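Side-chain contacts in PlaB phospholipase (Legionella pneumophila, PDB 6ZTI), which acts as a phospholipase of the alpha/beta-hydrolase type and is controlled in its activity by NAD(H)-mediated tetramerization: residues H99-G102 against G103-R107; L295-S299 against R300-N304; L176-S179 against W180-Y183. All coordinates share one frame; numbering follows the deposited sequence. Where two conformers were deposited one is given.

Contact 1: H99-G102 against G103-R107; sequences HSTG and GPIVR
Thr101 and Ile105 meet by their methyl groups four residues apart, at the start of helix 102-114. CG2 of Thr101 lies 3.8 Å from CD1 of Ile105, and the two side chains run at a slant to each other. In Thr101, CG2 is anti to the backbone N and OG1 sits beside that N (chi1 -40°), which turns the methyl rather than the hydroxyl toward Ile105. In Ile105 it is CG1 that sits beside the backbone N (chi1 -80°), with CG2 anti to it. This torsion puts Ile105 CG1 3.4 Å from Thr101 O. That carbonyl takes a hydrogen bond from Ile105 N at 3.1 Å, nearly in line with its C=O bond. Pro104 packs its CD against the same oxygen, 3.2 Å from Thr101 O. Next along, Val106 N bonds to Gly102 O at 3.0 Å, while Val106 CG2 rests 3.4 Å from this oxygen. Gly103 N reaches Ser100 O at 3.3 Å from above the carbonyl plane. Ser100 has a positive phi (55°) within a type II' turn from His99 to Gly102. Strand, sharp turn and helix here resemble the nucleophile elbow of alpha/beta hydrolases, with Ser100 at the usual serine position. Its OG makes a weak hydrogen bond to His266 NE2. The elbow joins strand 93-99 to helix 102-114. Thr101 and Ile105 pack on Tyr60 of strand 55-60, Pro104 on Trp165 of helix 160-166, and Val106 on strand 123-129.

Contact 2: L295-S299 against R300-N304; sequences LQVKS and RDSYN
Ser299 and Ser302 face each other through their hydroxyls at the start of helix 300-320. The polar contacts centre on this pair. OG of Ser299 and OG of Ser302 are hydrogen-bonded at 2.7 Å, and either may be the donor. In both serines OG stands between the backbone N and the carbonyl carbon (chi1 67° and 48°), which points the two oxygens at one another. Ser302 OG also accepts a hydrogen bond from Lys298 N, at 3.2 Å. Ser299 is the N-cap residue, and its OG lies 3.1 Å from Ser302 N. In the backbone, Tyr303 N bonds to Ser299 O at 3.0 Å and begins the helical pattern. The apolar contacts belong to Val297. Its CG1 touches Tyr303 CB at 3.8 Å and sits at the edge of the tyrosine ring, near the ring plane. The same methyl lies 3.6 Å from Ser302 OG. Deeper in, Tyr303 OH bonds to Ser192 O and Ala257 N, and Val297 packs on Tyr191 and Phe193 of strand 191-197. The chemistry is thus divided. Valine and tyrosine carbons pack on the buried side. Two hydrogen bonds hold Ser302 OG, which fixes its rotation and ties the loop to the first helical turn.

Contact 3: L176-S179 against W180-Y183; sequences LNES and WLDY
Leu176 and Trp180 lie side by side and point the same way. CD1 of Leu176 touches CD1 of the Trp180 indole at 3.8 Å. The leucine reaches it with CG anti to the backbone N (chi1 -178°). The indole edge also meets the backbone: Leu176 O lies in the ring plane, 3.4 Å from Trp180 CD1, and accepts a hydrogen bond from Trp180 N at 3.0 Å. Beyond this the bonding tightens. Leu181 N keeps a weak four-residue bond to Asn177 O. It bonds better to Glu178 O, three residues back, at 3.1 Å and from well above the carbonyl plane. Asp182 N likewise bonds to Ser179 O at 3.1 Å. The side chain of Leu181 slants across that of Glu178, with Leu181 CD1 4.2 Å from Glu178 CG. This is the C-terminal end of helix 171-180, running out into a type I turn from Trp180 to Tyr183. In this alpha/beta-hydrolase fold, the following loop leads into strand 191-197 of the central parallel sheet. The turn brings Tyr183 back to the helix. Its ring edge meets Ser179 O, with CD1 of Tyr183 at 3.5 Å from that oxygen. Its CE2 lies 3.3 Å above the indole plane of Trp180, toward the rim. A water donates a hydrogen bond to Glu178 O. Helix 102-114 positions the inner side: Arg107 makes a cation-pi contact with Trp180, and Met110 packs on the indole. Asp111 OD1 of that helix is hydrogen-bonded to both Ser179 OG and Tyr183 OH, and Lys115 NZ, just past its end, also bonds to Ser179 OG.

Overall arrangement
Contacts 1 and 3 are neighbours, with centres about 15 Å apart. Arg107 joins them: its NH2 lies 2.8 Å from Asn177 OD1, a probable hydrogen bond. Packing adds to this, with Pro104 O 3.7 Å from Leu176 CD2. Contact 2 stands apart. Its centre is about 22 Å from each of the others, and its nearest atoms stay about 11 Å from contact 1 and about 9 Å from contact 3. Strand 191-197 follows contact 3 in the chain and packs against contact 2. All three lie away from the thio-NAD pockets. Contact 1 holds the probable nucleophile elbow, and a bound glycerol lies about 4 Å from the His99 side chain.

Contact 1: H99-G102 against G103-R107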
loop_
_atom_site.group_PDB
_atom_site.type_symbol
_atom_site.label_atom_id
_atom_site.label_comp_id
_atom_site.label_asym_id
_atom_site.label_seq_id
_atom_site.Cartn_x
_atom_site.Cartn_y
_atom_site.Cartn_z
ATOM N N HIS B 99 -28.598 -8.168 -19.942
ATOM C CA HIS B 99 -27.481 -7.622 -20.691
ATOM C C HIS B 99 -26.327 -7.418 -19.726
ATOM O O HIS B 99 -26.523 -6.980 -18.586
ATOM C CB HIS B 99 -27.857 -6.298 -21.394
ATOM C CG HIS B 99 -26.744 -5.690 -22.195
ATOM N ND1 HIS B 99 -26.266 -4.421 -21.954
ATOM C CD2 HIS B 99 -26.019 -6.173 -23.234
ATOM C CE1 HIS B 99 -25.291 -4.149 -22.805
ATOM N NE2 HIS B 99 -25.122 -5.195 -23.595
ATOM N N SER B 100 -25.130 -7.788 -20.174
ATOM C CA SER B 100 -23.897 -7.536 -19.441
ATOM C C SER B 100 -24.000 -8.118 -18.032
ATOM O O SER B 100 -24.202 -9.330 -17.886
ATOM C CB SER B 100 -23.623 -6.028 -19.506
ATOM O OG SER B 100 -22.412 -5.690 -18.869
ATOM N N THR B 101 -23.852 -7.304 -16.990
ATOM C CA THR B 101 -23.821 -7.830 -15.628
ATOM C C THR B 101 -25.139 -8.461 -15.213
ATOM O O THR B 101 -25.159 -9.264 -14.274
ATOM C CB THR B 101 -23.461 -6.709 -14.642
ATOM O OG1 THR B 101 -22.442 -5.883 -15.208
ATOM C CG2 THR B 101 -22.947 -7.293 -13.332
ATOM N N GLY B 102 -26.246 -8.101 -15.863
ATOM C CA GLY B 102 -27.521 -8.687 -15.498
ATOM C C GLY B 102 -27.525 -10.208 -15.543
ATOM O O GLY B 102 -28.264 -10.853 -14.792
ATOM N N GLY B 103 -26.719 -10.798 -16.419
ATOM C CA GLY B 103 -26.614 -12.238 -16.509
ATOM C C GLY B 103 -26.080 -12.828 -15.219
ATOM O O GLY B 103 -26.771 -13.566 -14.517
ATOM N N PRO B 104 -24.830 -12.504 -14.886
ATOM C CA PRO B 104 -24.270 -12.922 -13.597
ATOM C C PRO B 104 -25.180 -12.670 -12.413
ATOM O O PRO B 104 -25.173 -13.456 -11.457
ATOM C CB PRO B 104 -22.991 -12.082 -13.503
ATOM C CG PRO B 104 -22.553 -11.915 -14.900
ATOM C CD PRO B 104 -23.827 -11.830 -15.729
ATOM N N ILE B 105 -25.965 -11.598 -12.447
ATOM C CA ILE B 105 -26.784 -11.228 -11.291
ATOM C C ILE B 105 -27.954 -12.192 -11.142
ATOM O O ILE B 105 -28.226 -12.702 -10.047
ATOM C CB ILE B 105 -27.260 -9.769 -11.427
ATOM C CG1 ILE B 105 -26.145 -8.819 -11.003
ATOM C CG2 ILE B 105 -28.507 -9.500 -10.588
ATOM C CD1 ILE B 105 -26.287 -7.393 -11.535
ATOM N N VAL B 106 -28.651 -12.473 -12.244
ATOM C CA VAL B 106 -29.740 -13.439 -12.196
ATOM C C VAL B 106 -29.216 -14.831 -11.856
ATOM O O VAL B 106 -29.907 -15.607 -11.184
ATOM C CB VAL B 106 -30.518 -13.424 -13.523
ATOM C CG1 VAL B 106 -31.544 -14.555 -13.569
ATOM C CG2 VAL B 106 -31.211 -12.075 -13.692
ATOM N N ARG B 107 -27.994 -15.165 -12.288
ATOM C CA ARG B 107 -27.427 -16.463 -11.942
ATOM C C ARG B 107 -27.087 -16.552 -10.457
ATOM O O ARG B 107 -27.180 -17.630 -9.868
ATOM C CB ARG B 107 -26.183 -16.748 -12.775
ATOM C CG ARG B 107 -26.462 -16.971 -14.278
ATOM C CD ARG B 107 -25.344 -17.726 -14.921
ATOM N NE ARG B 107 -24.072 -17.011 -14.881
ATOM C CZ ARG B 107 -22.972 -17.421 -14.255
ATOM N NH1 ARG B 107 -22.937 -18.560 -13.561
ATOM N NH2 ARG B 107 -21.884 -16.668 -14.325
#

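Contact 2: L295-S299 against R300-N304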
loop_
_atom_site.group_PDB
_atom_site.type_symbol
_atom_site.label_atom_id
_atom_site.label_comp_id
_atom_site.label_asym_id
_atom_site.label_seq_id
_atom_site.Cartn_x
_atom_site.Cartn_y
_atom_site.Cartn_z
ATOM N N LEU B 295 -37.445 -17.515 -26.652
ATOM C CA LEU B 295 -38.667 -17.427 -25.859
ATOM C C LEU B 295 -39.704 -18.461 -26.269
ATOM O O LEU B 295 -40.594 -18.783 -25.472
ATOM C CB LEU B 295 -39.281 -16.032 -25.983
ATOM C CG LEU B 295 -38.539 -14.896 -25.279
ATOM C CD1 LEU B 295 -39.181 -13.562 -25.620
ATOM C CD2 LEU B 295 -38.534 -15.113 -23.770
ATOM N N GLN B 296 -39.628 -18.972 -27.492
ATOM C CA GLN B 296 -40.591 -19.949 -27.969
ATOM C C GLN B 296 -40.206 -21.383 -27.607
ATOM O O GLN B 296 -41.036 -22.288 -27.752
ATOM C CB GLN B 296 -40.766 -19.786 -29.487
ATOM C CG GLN B 296 -41.534 -18.500 -29.851
ATOM C CD GLN B 296 -41.456 -18.113 -31.322
ATOM O OE1 GLN B 296 -40.546 -18.516 -32.050
ATOM N NE2 GLN B 296 -42.414 -17.308 -31.760
ATOM N N VAL B 297 -38.991 -21.608 -27.101
ATOM C CA VAL B 297 -38.621 -22.944 -26.659
ATOM C C VAL B 297 -39.536 -23.389 -25.528
ATOM O O VAL B 297 -39.759 -22.660 -24.553
ATOM C CB VAL B 297 -37.149 -22.977 -26.237
ATOM C CG1 VAL B 297 -36.848 -24.276 -25.515
ATOM C CG2 VAL B 297 -36.268 -22.828 -27.454
ATOM N N LYS B 298 -40.060 -24.609 -25.646
ATOM C CA LYS B 298 -40.959 -25.157 -24.639
ATOM C C LYS B 298 -40.623 -26.597 -24.267
ATOM O O LYS B 298 -41.394 -27.228 -23.539
ATOM C CB LYS B 298 -42.413 -25.074 -25.117
ATOM C CG LYS B 298 -42.958 -23.651 -25.188
ATOM C CD LYS B 298 -44.450 -23.633 -25.473
ATOM C CE LYS B 298 -45.000 -22.218 -25.458
ATOM N NZ LYS B 298 -46.490 -22.197 -25.562
ATOM N N SER B 299 -39.499 -27.133 -24.737
ATOM C CA SER B 299 -39.207 -28.545 -24.533
ATOM C C SER B 299 -37.725 -28.785 -24.737
ATOM O O SER B 299 -37.015 -27.960 -25.315
ATOM C CB SER B 299 -39.989 -29.411 -25.516
ATOM O OG SER B 299 -39.504 -29.156 -26.836
ATOM N N ARG B 300 -37.282 -29.960 -24.291
ATOM C CA ARG B 300 -35.913 -30.392 -24.551
ATOM C C ARG B 300 -35.631 -30.432 -26.051
ATOM O O ARG B 300 -34.554 -30.022 -26.502
ATOM C CB ARG B 300 -35.696 -31.765 -23.899
ATOM C CG ARG B 300 -34.378 -32.474 -24.254
ATOM C CD ARG B 300 -33.228 -32.038 -23.376
ATOM N NE ARG B 300 -33.358 -32.516 -22.003
ATOM C CZ ARG B 300 -32.433 -32.346 -21.065
ATOM N NH1 ARG B 300 -31.305 -31.717 -21.353
ATOM N NH2 ARG B 300 -32.633 -32.802 -19.835
ATOM N N ASP B 301 -36.601 -30.893 -26.842
ATOM C CA ASP B 301 -36.382 -31.072 -28.274
ATOM C C ASP B 301 -36.211 -29.737 -28.978
ATOM O O ASP B 301 -35.297 -29.565 -29.790
ATOM C CB ASP B 301 -37.556 -31.839 -28.887
ATOM C CG ASP B 301 -37.715 -33.234 -28.305
ATOM O OD1 ASP B 301 -36.749 -34.028 -28.371
ATOM O OD2 ASP B 301 -38.803 -33.532 -27.768
ATOM N N SER B 302 -37.113 -28.793 -28.717
ATOM C CA SER B 302 -36.983 -27.473 -29.315
ATOM C C SER B 302 -35.719 -26.775 -28.837
ATOM O O SER B 302 -35.087 -26.044 -29.605
ATOM C CB SER B 302 -38.218 -26.635 -28.998
ATOM O OG SER B 302 -38.551 -26.702 -27.617
ATOM N N TYR B 303 -35.336 -26.990 -27.574
ATOM C CA TYR B 303 -34.110 -26.404 -27.054
ATOM C C TYR B 303 -32.898 -26.915 -27.816
ATOM O O TYR B 303 -32.053 -26.128 -28.248
ATOM C CB TYR B 303 -33.960 -26.712 -25.563
ATOM C CG TYR B 303 -32.747 -26.054 -24.923
ATOM C CD1 TYR B 303 -32.713 -24.686 -24.707
ATOM C CD2 TYR B 303 -31.652 -26.802 -24.530
ATOM C CE1 TYR B 303 -31.618 -24.073 -24.117
ATOM C CE2 TYR B 303 -30.554 -26.205 -23.931
ATOM C CZ TYR B 303 -30.544 -24.834 -23.729
ATOM O OH TYR B 303 -29.465 -24.220 -23.148
ATOM N N ASN B 304 -32.788 -28.241 -27.968
ATOM C CA ASN B 304 -31.635 -28.815 -28.651
ATOM C C ASN B 304 -31.606 -28.417 -30.118
ATOM O O ASN B 304 -30.526 -28.263 -30.703
ATOM C CB ASN B 304 -31.646 -30.339 -28.519
ATOM C CG ASN B 304 -31.292 -30.795 -27.131
ATOM O OD1 ASN B 304 -30.697 -30.051 -26.357
ATOM N ND2 ASN B 304 -31.644 -32.026 -26.811
#

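Contact 3: L176-S179 against W180-Y183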
loop_
_atom_site.group_PDB
_atom_site.type_symbol
_atom_site.label_atom_id
_atom_site.label_comp_id
_atom_site.label_asym_id
_atom_site.label_seq_id
_atom_site.Cartn_x
_atom_site.Cartn_y
_atom_site.Cartn_z
ATOM N N LEU B 176 -19.213 -18.543 -7.887
ATOM C CA LEU B 176 -20.500 -18.724 -8.550
ATOM C C LEU B 176 -20.389 -19.726 -9.696
ATOM O O LEU B 176 -21.221 -20.629 -9.830
ATOM C CB LEU B 176 -21.026 -17.379 -9.047
ATOM C CG LEU B 176 -22.398 -17.425 -9.723
ATOM C CD1 LEU B 176 -23.490 -17.923 -8.773
ATOM C CD2 LEU B 176 -22.764 -16.057 -10.282
ATOM N N ASN B 177 -19.341 -19.614 -10.508
ATOM C CA ASN B 177 -19.250 -20.469 -11.677
ATOM C C ASN B 177 -18.869 -21.892 -11.309
ATOM O O ASN B 177 -19.257 -22.833 -12.011
ATOM C CB ASN B 177 -18.263 -19.859 -12.653
ATOM C CG ASN B 177 -18.797 -18.600 -13.263
ATOM O OD1 ASN B 177 -19.999 -18.305 -13.169
ATOM N ND2 ASN B 177 -17.925 -17.836 -13.880
ATOM N N GLU B 178 -18.137 -22.081 -10.209
ATOM C CA GLU B 178 -17.907 -23.440 -9.745
ATOM C C GLU B 178 -19.204 -24.053 -9.243
ATOM O O GLU B 178 -19.491 -25.224 -9.515
ATOM C CB GLU B 178 -16.835 -23.450 -8.664
ATOM C CG GLU B 178 -16.634 -24.823 -8.060
ATOM C CD GLU B 178 -15.393 -24.927 -7.192
ATOM O OE1 GLU B 178 -14.954 -23.894 -6.642
ATOM O OE2 GLU B 178 -14.860 -26.050 -7.068
ATOM N N SER B 179 -20.011 -23.275 -8.523
ATOM C CA SER B 179 -21.348 -23.743 -8.174
ATOM C C SER B 179 -22.112 -24.180 -9.418
ATOM O O SER B 179 -22.763 -25.231 -9.421
ATOM C CB SER B 179 -22.117 -22.645 -7.438
ATOM O OG SER B 179 -23.335 -23.139 -6.901
ATOM N N TRP B 180 -22.029 -23.394 -10.496
ATOM C CA TRP B 180 -22.869 -23.653 -11.658
ATOM C C TRP B 180 -22.443 -24.899 -12.411
ATOM O O TRP B 180 -23.204 -25.372 -13.262
ATOM C CB TRP B 180 -22.892 -22.431 -12.581
ATOM C CG TRP B 180 -24.092 -21.576 -12.311
ATOM C CD1 TRP B 180 -24.292 -20.768 -11.231
ATOM C CD2 TRP B 180 -25.278 -21.468 -13.117
ATOM N NE1 TRP B 180 -25.516 -20.158 -11.318
ATOM C CE2 TRP B 180 -26.147 -20.579 -12.460
ATOM C CE3 TRP B 180 -25.687 -22.041 -14.325
ATOM C CZ2 TRP B 180 -27.397 -20.238 -12.974
ATOM C CZ3 TRP B 180 -26.936 -21.698 -14.840
ATOM C CH2 TRP B 180 -27.773 -20.810 -14.166
ATOM N N LEU B 181 -21.266 -25.455 -12.104
ATOM C CA LEU B 181 -20.897 -26.748 -12.668
ATOM C C LEU B 181 -21.938 -27.821 -12.366
ATOM O O LEU B 181 -22.124 -28.744 -13.166
ATOM C CB LEU B 181 -19.525 -27.180 -12.143
ATOM C CG LEU B 181 -18.385 -26.338 -12.707
ATOM C CD1 LEU B 181 -17.148 -26.467 -11.872
ATOM C CD2 LEU B 181 -18.080 -26.741 -14.155
ATOM N N ASP B 182 -22.632 -27.718 -11.235
ATOM C CA ASP B 182 -23.589 -28.735 -10.811
ATOM C C ASP B 182 -25.005 -28.502 -11.333
ATOM O O ASP B 182 -25.889 -29.325 -11.072
ATOM C CB ASP B 182 -23.627 -28.806 -9.279
ATOM C CG ASP B 182 -22.265 -29.067 -8.678
ATOM O OD1 ASP B 182 -21.568 -29.982 -9.169
ATOM O OD2 ASP B 182 -21.886 -28.349 -7.727
ATOM N N TYR B 183 -25.253 -27.413 -12.049
ATOM C CA TYR B 183 -26.601 -27.107 -12.509
ATOM C C TYR B 183 -26.982 -27.961 -13.717
ATOM O O TYR B 183 -26.146 -28.277 -14.573
ATOM C CB TYR B 183 -26.710 -25.638 -12.905
ATOM C CG TYR B 183 -26.873 -24.640 -11.770
ATOM C CD1 TYR B 183 -26.012 -24.627 -10.682
ATOM C CD2 TYR B 183 -27.890 -23.684 -11.814
ATOM C CE1 TYR B 183 -26.160 -23.686 -9.661
ATOM C CE2 TYR B 183 -28.040 -22.748 -10.813
ATOM C CZ TYR B 183 -27.179 -22.757 -9.745
ATOM O OH TYR B 183 -27.359 -21.825 -8.772
HETATM O O HOH W 1 -19.601 -27.687 -8.115
#